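Local coordinates for ribonucleoside-diphosphate reductase subunit beta (Streptococcus sanguinis, PDB 4N83), which serves as the metal-binding, radical-generating subunit of a class Ib ribonucleotide reductase, the enzyme that converts ribonucleoside diphosphates into deoxyribonucleotides for DNA synthesis, at residues Q28-T33 against S98-S103; K24-F29 against F90-F95; R34-N39 against L177-E182; T167-L172 against P279-G284. All blocks are in the same frame, centred on the assembly; numbering follows the deposited sequence.

All four contacts join parts of a helical, ferritin-like subunit; contacts 1 and 2 adjoin the dimanganese site, and contacts 3 and 4 lie farther along the bundle. Contact 1 contains the metal ligand His100. In contact 2, whose centre is about 11 Å from that of contact 1, the side chain of Ile93 lies about 4 Å from a manganese ion. These two share Gln28 and Phe29, use helix 84-111 and touch the second subunit. Contact 3 continues the loop after contact 1, their centres about 13 Å apart; the side chain of Val180 is about 8 Å from that of Tyr104, the predicted active-site residue. Contact 4 adjoins contact 3 through Tyr171 and Leu177, yet its Leu169 side chain is about 14 Å from manganese.

Contact 1: residues Q28-T33 against S98-S103; sequences QFWLDT and SVHAKS
Trp30 lays its six-membered ring over the CG1 methyl of Val99, a CH-pi contact in which CG1 sits 4.1 Å from the centroid of that ring and only 7° off its normal. The same methyl also touches the backbone of the loop, 3.7 Å from Trp30 O. The bond from CA to CB of Trp30 does not itself aim at helix 84-111; chi1 of 62° places CG between the backbone N and the carbonyl carbon, and from there the ring comes over Val99. Two further residues of the helix lie close to the ring. CZ2 comes to 3.6 Å from His100 CD2, approaching the imidazole at its edge; the two rings meet rim to rim, with planes 21° apart. CH2 reaches Ser103 CB at 4.0 Å.

The helix belongs to the ferritin-like bundle that surrounds the metals, and His100 is a manganese ligand together with Asp66, Glu97, Glu157 and Glu191. Trp30 NE1 and His100 NE2 both bond to the same oxygen, OD2 of Asp190. This is the Trp-Asp-His connection of class I reductases, where it is thought to carry the radical between the metal site and the partner subunit.

Asp32 rests its CB on the backbone of Ser103, while its carboxylate crosses the Lys102 chain at about a right angle. Lys102 CE lies 3.7 Å from Asp32 OD1, but NZ is 4.1 Å from that oxygen, beyond salt-bridge distance; OD1 instead bonds to Ser106 OG. Ser103 turns its hydroxyl back to its own helix, where OG donates to His100 O at 2.6 Å from above the carbonyl plane.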
# COMPACT_ATOMS: atom_id res chain seq x y z
N GLN A 28 -5.53 12.55 -0.76
CA GLN A 28 -5.48 12.43 -2.22
C GLN A 28 -5.72 10.99 -2.71
O GLN A 28 -5.16 10.57 -3.72
CB GLN A 28 -4.13 12.93 -2.75
CG GLN A 28 -3.95 14.44 -2.72
CD GLN A 28 -2.60 14.88 -3.24
OE1 GLN A 28 -1.91 14.13 -3.94
NE2 GLN A 28 -2.20 16.11 -2.90
N PHE A 29 -6.57 10.24 -2.00
CA PHE A 29 -6.96 8.89 -2.40
C PHE A 29 -7.99 8.96 -3.53
O PHE A 29 -8.86 9.83 -3.53
CB PHE A 29 -7.53 8.13 -1.20
CG PHE A 29 -8.19 6.81 -1.54
CD1 PHE A 29 -7.50 5.62 -1.37
CD2 PHE A 29 -9.50 6.77 -2.00
CE1 PHE A 29 -8.11 4.41 -1.67
CE2 PHE A 29 -10.11 5.57 -2.30
CZ PHE A 29 -9.42 4.38 -2.14
N TRP A 30 -7.89 8.04 -4.49
CA TRP A 30 -8.85 7.99 -5.61
C TRP A 30 -8.89 6.63 -6.31
O TRP A 30 -7.98 5.81 -6.14
CB TRP A 30 -8.55 9.09 -6.63
CG TRP A 30 -7.20 8.97 -7.27
CD1 TRP A 30 -6.01 9.40 -6.76
CD2 TRP A 30 -6.91 8.40 -8.55
NE1 TRP A 30 -4.99 9.12 -7.64
CE2 TRP A 30 -5.52 8.51 -8.75
CE3 TRP A 30 -7.69 7.79 -9.55
CZ2 TRP A 30 -4.89 8.04 -9.90
CZ3 TRP A 30 -7.06 7.33 -10.70
CH2 TRP A 30 -5.67 7.46 -10.86
N LEU A 31 -9.95 6.42 -7.09
CA LEU A 31 -10.13 5.19 -7.87
C LEU A 31 -10.62 5.49 -9.28
O LEU A 31 -11.37 6.43 -9.51
CB LEU A 31 -11.12 4.25 -7.17
CG LEU A 31 -10.61 3.49 -5.94
CD1 LEU A 31 -11.77 2.79 -5.24
CD2 LEU A 31 -9.54 2.48 -6.33
N ASP A 32 -10.18 4.66 -10.23
CA ASP A 32 -10.57 4.78 -11.64
C ASP A 32 -12.05 4.47 -11.89
O ASP A 32 -12.62 4.92 -12.89
CB ASP A 32 -9.69 3.89 -12.52
CG ASP A 32 -9.63 2.45 -12.03
OD1 ASP A 32 -10.32 1.58 -12.61
OD2 ASP A 32 -8.89 2.18 -11.06
N THR A 33 -12.66 3.71 -10.98
CA THR A 33 -14.06 3.31 -11.12
C THR A 33 -15.06 4.45 -10.91
O THR A 33 -16.23 4.33 -11.31
CB THR A 33 -14.40 2.17 -10.13
OG1 THR A 33 -13.93 2.51 -8.82
CG2 THR A 33 -13.75 0.87 -10.58
N SER A 98 0.06 1.11 -7.71
CA SER A 98 -0.76 0.05 -8.31
C SER A 98 -2.06 0.60 -8.90
O SER A 98 -2.54 0.11 -9.92
CB SER A 98 -1.08 -1.06 -7.29
OG SER A 98 -0.04 -2.04 -7.26
N VAL A 99 -2.63 1.61 -8.24
CA VAL A 99 -3.84 2.28 -8.75
C VAL A 99 -3.52 2.99 -10.06
O VAL A 99 -4.33 2.97 -10.99
CB VAL A 99 -4.41 3.29 -7.73
CG1 VAL A 99 -5.56 4.08 -8.34
CG2 VAL A 99 -4.88 2.58 -6.47
N HIS A 100 -2.34 3.60 -10.14
CA HIS A 100 -1.88 4.24 -11.37
C HIS A 100 -1.72 3.22 -12.49
O HIS A 100 -2.11 3.47 -13.63
CB HIS A 100 -0.54 4.97 -11.15
CG HIS A 100 -0.59 6.05 -10.11
ND1 HIS A 100 0.54 6.62 -9.58
CD2 HIS A 100 -1.64 6.64 -9.49
CE1 HIS A 100 0.19 7.53 -8.68
NE2 HIS A 100 -1.13 7.56 -8.61
N ALA A 101 -1.17 2.05 -12.15
CA ALA A 101 -0.99 0.97 -13.12
C ALA A 101 -2.33 0.44 -13.63
O ALA A 101 -2.48 0.16 -14.82
CB ALA A 101 -0.17 -0.15 -12.50
N LYS A 102 -3.30 0.30 -12.72
CA LYS A 102 -4.63 -0.19 -13.08
C LYS A 102 -5.42 0.82 -13.91
O LYS A 102 -6.07 0.45 -14.89
CB LYS A 102 -5.44 -0.57 -11.82
CG LYS A 102 -6.88 -0.97 -12.12
CD LYS A 102 -7.59 -1.49 -10.88
CE LYS A 102 -9.10 -1.55 -11.10
NZ LYS A 102 -9.47 -2.43 -12.24
N SER A 103 -5.35 2.09 -13.53
CA SER A 103 -6.13 3.16 -14.18
C SER A 103 -6.02 3.16 -15.71
O SER A 103 -6.98 3.48 -16.40
CB SER A 103 -5.73 4.53 -13.62
OG SER A 103 -4.34 4.75 -13.75

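Contact 2: residues K24-F29 against F90-F95; sequences KLTEQF and FNNIQF
The aromatic part of this contact is Phe29 against Phe95. Phe29 CE1 comes to 3.6 Å from Phe95 CE2, arriving at the edge of the Phe95 ring and near its plane. CG of Phe29 stands anti to the backbone N (chi1 170°), a position that starts the ring toward Phe95. The Phe29 ring also stacks on Phe29 of the second subunit, and Phe95 packs on Asn92 of that subunit, so the pair lies at the dimer interface.

Aliphatic contact is made by Leu25 and Ile93, which cross obliquely with Leu25 CD1 4.1 Å from Ile93 CG1. Both side chains also touch His194, a ligand of one manganese ion, and thereby form part of the apolar surroundings of the metal site in this ferritin-like bundle.

Between these two patches the amide of Asn92 meets carbon atoms. Its OD1 lies against CB and CD1 of Leu25, 3.5 Å from CD1, while its ND2 lies 4.2 Å from the CG2 methyl of Thr26. The threonine hydroxyl is engaged within its own helix, OG1 bonding to Trp22 O.

No hydrogen bond passes between 24-29 and 90-95. The attraction is therefore probably mostly van der Waals and hydrophobic, with the Asn92 amide lying among carbons, hydrocarbon beside the metal ligands at one patch and an aromatic cluster shared by two subunits at the other.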
# COMPACT_ATOMS: atom_id res chain seq x y z
N LYS A 24 -1.64 14.33 3.33
CA LYS A 24 -1.87 14.78 1.95
C LYS A 24 -2.19 13.63 1.01
O LYS A 24 -3.15 13.70 0.24
CB LYS A 24 -0.66 15.56 1.43
CG LYS A 24 -0.81 16.05 -0.00
CD LYS A 24 -0.15 17.40 -0.23
CE LYS A 24 -1.03 18.53 0.29
NZ LYS A 24 -0.44 19.87 0.01
N LEU A 25 -1.39 12.56 1.07
CA LEU A 25 -1.57 11.43 0.17
C LEU A 25 -2.85 10.65 0.45
O LEU A 25 -3.55 10.25 -0.48
CB LEU A 25 -0.36 10.49 0.23
CG LEU A 25 0.92 10.99 -0.45
CD1 LEU A 25 2.13 10.18 0.00
CD2 LEU A 25 0.79 10.95 -1.96
N THR A 26 -3.16 10.43 1.72
CA THR A 26 -4.40 9.75 2.11
C THR A 26 -5.63 10.58 1.73
O THR A 26 -6.64 10.04 1.29
CB THR A 26 -4.44 9.45 3.61
OG1 THR A 26 -4.15 10.64 4.36
CG2 THR A 26 -3.43 8.36 3.97
N GLU A 27 -5.53 11.90 1.90
CA GLU A 27 -6.57 12.82 1.43
C GLU A 27 -6.65 12.83 -0.10
O GLU A 27 -7.71 13.08 -0.66
CB GLU A 27 -6.31 14.23 1.95
CG GLU A 27 -6.63 14.43 3.42
CD GLU A 27 -6.29 15.82 3.93
OE1 GLU A 27 -5.39 16.48 3.35
OE2 GLU A 27 -6.91 16.27 4.91
N GLN A 28 -5.53 12.55 -0.76
CA GLN A 28 -5.48 12.43 -2.22
C GLN A 28 -5.72 10.99 -2.71
O GLN A 28 -5.16 10.57 -3.72
CB GLN A 28 -4.13 12.93 -2.75
CG GLN A 28 -3.95 14.44 -2.72
CD GLN A 28 -2.60 14.88 -3.24
OE1 GLN A 28 -1.91 14.13 -3.94
NE2 GLN A 28 -2.20 16.11 -2.90
N PHE A 29 -6.57 10.24 -2.00
CA PHE A 29 -6.96 8.89 -2.40
C PHE A 29 -7.99 8.96 -3.53
O PHE A 29 -8.86 9.83 -3.53
CB PHE A 29 -7.53 8.13 -1.20
CG PHE A 29 -8.19 6.81 -1.54
CD1 PHE A 29 -7.50 5.62 -1.37
CD2 PHE A 29 -9.50 6.77 -2.00
CE1 PHE A 29 -8.11 4.41 -1.67
CE2 PHE A 29 -10.11 5.57 -2.30
CZ PHE A 29 -9.42 4.38 -2.14
N PHE A 90 5.31 4.87 2.63
CA PHE A 90 5.70 4.08 1.46
C PHE A 90 4.71 2.95 1.14
O PHE A 90 4.58 2.56 -0.02
CB PHE A 90 7.12 3.52 1.60
CG PHE A 90 8.19 4.51 1.22
CD1 PHE A 90 8.25 5.01 -0.07
CD2 PHE A 90 9.14 4.93 2.15
CE1 PHE A 90 9.23 5.92 -0.43
CE2 PHE A 90 10.12 5.84 1.79
CZ PHE A 90 10.16 6.34 0.50
N ASN A 91 4.02 2.44 2.16
CA ASN A 91 2.95 1.47 1.93
C ASN A 91 1.80 2.13 1.18
O ASN A 91 1.26 1.56 0.23
CB ASN A 91 2.44 0.89 3.25
CG ASN A 91 3.50 0.07 3.97
OD1 ASN A 91 4.35 -0.57 3.35
ND2 ASN A 91 3.46 0.10 5.30
N ASN A 92 1.45 3.34 1.61
CA ASN A 92 0.48 4.17 0.90
C ASN A 92 0.95 4.53 -0.51
O ASN A 92 0.17 4.48 -1.46
CB ASN A 92 0.19 5.46 1.68
CG ASN A 92 -0.59 6.47 0.88
OD1 ASN A 92 -0.02 7.44 0.38
ND2 ASN A 92 -1.88 6.23 0.71
N ILE A 93 2.23 4.89 -0.64
CA ILE A 93 2.81 5.21 -1.95
C ILE A 93 2.71 4.01 -2.88
O ILE A 93 2.25 4.15 -4.01
CB ILE A 93 4.29 5.65 -1.83
CG1 ILE A 93 4.39 7.01 -1.12
CG2 ILE A 93 4.93 5.74 -3.21
CD1 ILE A 93 5.77 7.35 -0.60
N GLN A 94 3.13 2.85 -2.39
CA GLN A 94 3.15 1.63 -3.21
C GLN A 94 1.77 1.21 -3.68
O GLN A 94 1.61 0.74 -4.82
CB GLN A 94 3.80 0.48 -2.44
CG GLN A 94 4.11 -0.72 -3.32
CD GLN A 94 4.86 -1.81 -2.59
OE1 GLN A 94 4.65 -2.03 -1.40
NE2 GLN A 94 5.75 -2.50 -3.30
N PHE A 95 0.77 1.35 -2.82
CA PHE A 95 -0.62 1.06 -3.18
C PHE A 95 -1.11 1.98 -4.30
O PHE A 95 -1.71 1.53 -5.27
CB PHE A 95 -1.54 1.16 -1.96
CG PHE A 95 -2.99 1.33 -2.32
CD1 PHE A 95 -3.66 0.39 -3.09
CD2 PHE A 95 -3.70 2.44 -1.87
CE1 PHE A 95 -4.99 0.55 -3.42
CE2 PHE A 95 -5.03 2.61 -2.20
CZ PHE A 95 -5.68 1.66 -2.97

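Contact 3: residues R34-N39 against L177-E182; sequences RIPLSN and LANVAE
Asn179 ND2 meets three groups at once: it lies against Pro36 O and Asn39 CB of 34-39 and makes a weak hydrogen bond to Asp40 OD1. The sound polar bond stands beside it, from Val180 N to the other carboxylate oxygen, Asp40 OD2. Pro36 O is 2.7 Å from Asn179 ND2, but the angle is too poor for a hydrogen bond. The CB of Asn39 flanks the same nitrogen at 3.7 Å. On the other branch of the amide, Asn179 OD1 lies 4.1 Å from Pro36 CD, and the proline and asparagine side chains cross at about a right angle.

Apolar groups pack on the CB and backbone carbonyl of Asn179. Ile35 and Asn179 slide past each other in opposite directions, bringing Ile35 CG2 to 3.7 Å from Asn179 CB, while Ile35 continues onto Ile183 and Leu186 farther along the helix. Leu37 sets its CD2 methyl 4.0 Å from Asn179 O and 4.1 Å from Val180 CG2. In the ferritin-like bundle Leu37 reaches between two helices, touching Val180 on helix 178-206 and Ser106 and Thr110 on helix 84-111; Val180 itself meets Ile107.

Asp40, directly after 34-39, thus divides its carboxylate between a side-chain amide and a backbone N-H of the same helix turn. Its negative charge lies at the N-terminal end of helix 178-206, which would probably stabilise the carboxylate in addition to its bond from Val180 N, while the branched aliphatic side chains complement this polar attachment.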
# COMPACT_ATOMS: atom_id res chain seq x y z
N ARG A 34 -14.62 5.55 -10.30
CA ARG A 34 -15.47 6.73 -10.10
C ARG A 34 -15.64 7.54 -11.38
O ARG A 34 -16.75 8.00 -11.69
CB ARG A 34 -14.87 7.64 -9.02
CG ARG A 34 -14.72 7.00 -7.65
CD ARG A 34 -13.99 7.94 -6.70
NE ARG A 34 -13.77 7.34 -5.38
CZ ARG A 34 -13.16 7.94 -4.37
NH1 ARG A 34 -12.69 9.18 -4.49
NH2 ARG A 34 -13.01 7.31 -3.21
N ILE A 35 -14.55 7.71 -12.13
CA ILE A 35 -14.53 8.56 -13.32
C ILE A 35 -15.33 7.92 -14.47
O ILE A 35 -15.09 6.76 -14.81
CB ILE A 35 -13.08 8.83 -13.79
CG1 ILE A 35 -12.33 9.64 -12.73
CG2 ILE A 35 -13.07 9.56 -15.13
CD1 ILE A 35 -10.82 9.63 -12.90
N PRO A 36 -16.27 8.68 -15.07
CA PRO A 36 -17.05 8.18 -16.21
C PRO A 36 -16.30 8.33 -17.54
O PRO A 36 -16.30 9.41 -18.13
CB PRO A 36 -18.30 9.05 -16.18
CG PRO A 36 -17.84 10.35 -15.61
CD PRO A 36 -16.71 10.03 -14.67
N LEU A 37 -15.68 7.25 -18.00
CA LEU A 37 -14.87 7.28 -19.22
C LEU A 37 -15.71 7.15 -20.50
O LEU A 37 -15.24 7.50 -21.59
CB LEU A 37 -13.82 6.16 -19.18
CG LEU A 37 -12.74 6.35 -18.11
CD1 LEU A 37 -12.11 5.01 -17.72
CD2 LEU A 37 -11.67 7.33 -18.58
N SER A 38 -16.95 6.67 -20.37
CA SER A 38 -17.83 6.47 -21.52
C SER A 38 -18.28 7.77 -22.19
O SER A 38 -18.67 7.77 -23.36
CB SER A 38 -19.07 5.66 -21.11
OG SER A 38 -19.86 6.37 -20.17
N ASN A 39 -18.22 8.88 -21.44
CA ASN A 39 -18.58 10.20 -21.97
C ASN A 39 -17.52 10.78 -22.92
O ASN A 39 -17.80 11.75 -23.62
CB ASN A 39 -18.83 11.19 -20.83
CG ASN A 39 -19.94 10.75 -19.89
OD1 ASN A 39 -19.98 11.15 -18.73
ND2 ASN A 39 -20.86 9.91 -20.39
N LEU A 177 -11.02 14.94 -24.59
CA LEU A 177 -10.67 13.83 -23.71
C LEU A 177 -10.56 14.28 -22.25
O LEU A 177 -9.50 14.17 -21.63
CB LEU A 177 -9.35 13.17 -24.17
CG LEU A 177 -9.27 12.69 -25.62
CD1 LEU A 177 -7.87 12.20 -25.93
CD2 LEU A 177 -10.30 11.61 -25.90
N ALA A 178 -11.67 14.77 -21.71
CA ALA A 178 -11.70 15.38 -20.37
C ALA A 178 -11.51 14.36 -19.25
O ALA A 178 -10.70 14.56 -18.35
CB ALA A 178 -13.00 16.15 -20.17
N ASN A 179 -12.28 13.27 -19.30
CA ASN A 179 -12.21 12.22 -18.29
C ASN A 179 -10.93 11.38 -18.38
O ASN A 179 -10.43 10.89 -17.37
CB ASN A 179 -13.43 11.30 -18.39
CG ASN A 179 -14.73 12.03 -18.09
OD1 ASN A 179 -14.84 12.73 -17.08
ND2 ASN A 179 -15.72 11.88 -18.96
N VAL A 180 -10.40 11.24 -19.60
CA VAL A 180 -9.13 10.55 -19.82
C VAL A 180 -7.97 11.43 -19.33
O VAL A 180 -6.90 10.92 -18.99
CB VAL A 180 -8.92 10.19 -21.31
CG1 VAL A 180 -7.58 9.49 -21.53
CG2 VAL A 180 -10.07 9.33 -21.82
N ALA A 181 -8.18 12.74 -19.31
CA ALA A 181 -7.19 13.68 -18.79
C ALA A 181 -7.22 13.74 -17.27
O ALA A 181 -6.17 13.76 -16.63
CB ALA A 181 -7.42 15.07 -19.38
N GLU A 182 -8.42 13.76 -16.68
CA GLU A 182 -8.59 13.82 -15.22
C GLU A 182 -7.94 12.64 -14.50
O GLU A 182 -7.37 12.80 -13.43
CB GLU A 182 -10.07 13.92 -14.83
CG GLU A 182 -10.58 15.34 -14.59
CD GLU A 182 -10.08 15.95 -13.29
OE1 GLU A 182 -10.22 17.18 -13.12
OE2 GLU A 182 -9.54 15.21 -12.43

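Contact 4: residues T167-L172 against P279-G284; sequences TPLYYL and PIVMNG
Val281 pushes its forked side chain into the shallow hollow between two consecutive residues of the other helix, with CG1 3.9 Å from Leu169 CB and CG2 against both CA and CB of Tyr170, 4.0 Å from Tyr170 CB. The second methyl thus meets the tyrosine close to its root, at the edge of the ring and near its plane. Ile280 adds a neighbouring bump: its CG2 methyl fits against Tyr170, 3.8 Å from CD1 of the ring and 3.7 Å from the backbone Tyr170 O.

The short axes of 167-172 and 279-284 cross almost perpendicularly, at 92°, and approach to 7.2 Å. This joins the last modelled helix, 279-285, to helix 162-173 of the ferritin-like subunit, with Phe252 of helix 246-263 also touching both Leu169 and Val281.

At Gly284 the relief is reversed, for the glycine offers bare backbone on the side turned to the other helix and lets the two backbones draw near, Gly284 CA lying 4.9 Å from Leu169 CA. Two leucine branches press on its carbonyl oxygen: Leu169 CD2 lies 3.8 Å from Gly284 O, and Leu172 CD2 reaches the same oxygen at 3.6 Å. Beyond this contact the Leu172 side chain packs on Ala181 and Lys185 of helix 178-206.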
# COMPACT_ATOMS: atom_id res chain seq x y z
N THR A 167 0.79 14.19 -24.10
CA THR A 167 -0.33 13.93 -25.01
C THR A 167 -1.71 14.21 -24.38
O THR A 167 -2.47 15.01 -24.94
CB THR A 167 -0.27 12.49 -25.58
OG1 THR A 167 1.02 12.26 -26.15
CG2 THR A 167 -1.34 12.28 -26.64
N PRO A 168 -2.05 13.57 -23.24
CA PRO A 168 -3.36 13.85 -22.64
C PRO A 168 -3.52 15.28 -22.11
O PRO A 168 -4.63 15.81 -22.10
CB PRO A 168 -3.43 12.84 -21.48
CG PRO A 168 -2.02 12.53 -21.16
CD PRO A 168 -1.31 12.55 -22.48
N LEU A 169 -2.41 15.89 -21.68
CA LEU A 169 -2.41 17.30 -21.27
C LEU A 169 -2.65 18.23 -22.46
O LEU A 169 -3.25 19.30 -22.31
CB LEU A 169 -1.09 17.67 -20.58
CG LEU A 169 -0.83 17.04 -19.20
CD1 LEU A 169 0.62 17.28 -18.79
CD2 LEU A 169 -1.78 17.59 -18.15
N TYR A 170 -2.16 17.83 -23.64
CA TYR A 170 -2.38 18.58 -24.88
C TYR A 170 -3.87 18.62 -25.24
O TYR A 170 -4.40 19.68 -25.57
CB TYR A 170 -1.56 17.98 -26.03
CG TYR A 170 -1.96 18.46 -27.41
CD1 TYR A 170 -1.42 19.63 -27.94
CD2 TYR A 170 -2.86 17.73 -28.19
CE1 TYR A 170 -1.78 20.07 -29.21
CE2 TYR A 170 -3.22 18.17 -29.46
CZ TYR A 170 -2.68 19.33 -29.96
OH TYR A 170 -3.03 19.76 -31.22
N TYR A 171 -4.53 17.47 -25.16
CA TYR A 171 -5.95 17.37 -25.49
C TYR A 171 -6.83 18.07 -24.45
O TYR A 171 -7.85 18.67 -24.81
CB TYR A 171 -6.37 15.90 -25.64
CG TYR A 171 -5.84 15.25 -26.89
CD1 TYR A 171 -6.27 15.65 -28.15
CD2 TYR A 171 -4.90 14.22 -26.82
CE1 TYR A 171 -5.79 15.06 -29.30
CE2 TYR A 171 -4.41 13.62 -27.97
CZ TYR A 171 -4.85 14.04 -29.21
OH TYR A 171 -4.37 13.45 -30.35
N LEU A 172 -6.44 18.00 -23.18
CA LEU A 172 -7.16 18.71 -22.11
C LEU A 172 -7.17 20.22 -22.34
O LEU A 172 -8.15 20.89 -22.03
CB LEU A 172 -6.54 18.40 -20.74
CG LEU A 172 -7.19 19.04 -19.51
CD1 LEU A 172 -8.65 18.64 -19.37
CD2 LEU A 172 -6.42 18.68 -18.25
N PRO A 279 1.90 26.19 -24.91
CA PRO A 279 1.00 26.93 -24.01
C PRO A 279 -0.26 26.16 -23.62
O PRO A 279 -0.73 26.30 -22.49
CB PRO A 279 0.63 28.17 -24.83
CG PRO A 279 0.78 27.75 -26.25
CD PRO A 279 1.92 26.77 -26.26
N ILE A 280 -0.79 25.35 -24.53
CA ILE A 280 -2.03 24.60 -24.27
C ILE A 280 -1.77 23.38 -23.38
O ILE A 280 -2.69 22.87 -22.73
CB ILE A 280 -2.75 24.20 -25.59
CG1 ILE A 280 -4.26 24.43 -25.47
CG2 ILE A 280 -2.45 22.76 -26.00
CD1 ILE A 280 -4.68 25.88 -25.63
N VAL A 281 -0.52 22.91 -23.35
CA VAL A 281 -0.10 21.86 -22.43
C VAL A 281 0.10 22.45 -21.03
O VAL A 281 -0.19 21.80 -20.03
CB VAL A 281 1.19 21.16 -22.90
CG1 VAL A 281 1.67 20.13 -21.87
CG2 VAL A 281 0.96 20.49 -24.25
N MET A 282 0.61 23.68 -20.98
CA MET A 282 0.74 24.41 -19.72
C MET A 282 -0.62 24.88 -19.21
O MET A 282 -0.80 25.10 -18.01
CB MET A 282 1.69 25.61 -19.88
CG MET A 282 2.35 26.07 -18.59
SD MET A 282 3.32 24.78 -17.76
CE MET A 282 4.50 24.34 -19.03
N ASN A 283 -1.58 25.03 -20.13
CA ASN A 283 -2.98 25.22 -19.78
C ASN A 283 -3.57 23.96 -19.15
O ASN A 283 -4.43 24.03 -18.28
CB ASN A 283 -3.79 25.62 -21.03
CG ASN A 283 -5.26 25.82 -20.75
OD1 ASN A 283 -6.12 25.21 -21.39
ND2 ASN A 283 -5.57 26.68 -19.78
N GLY A 284 -3.08 22.80 -19.60
CA GLY A 284 -3.48 21.51 -19.04
C GLY A 284 -2.99 21.25 -17.63
O GLY A 284 -3.70 20.65 -16.83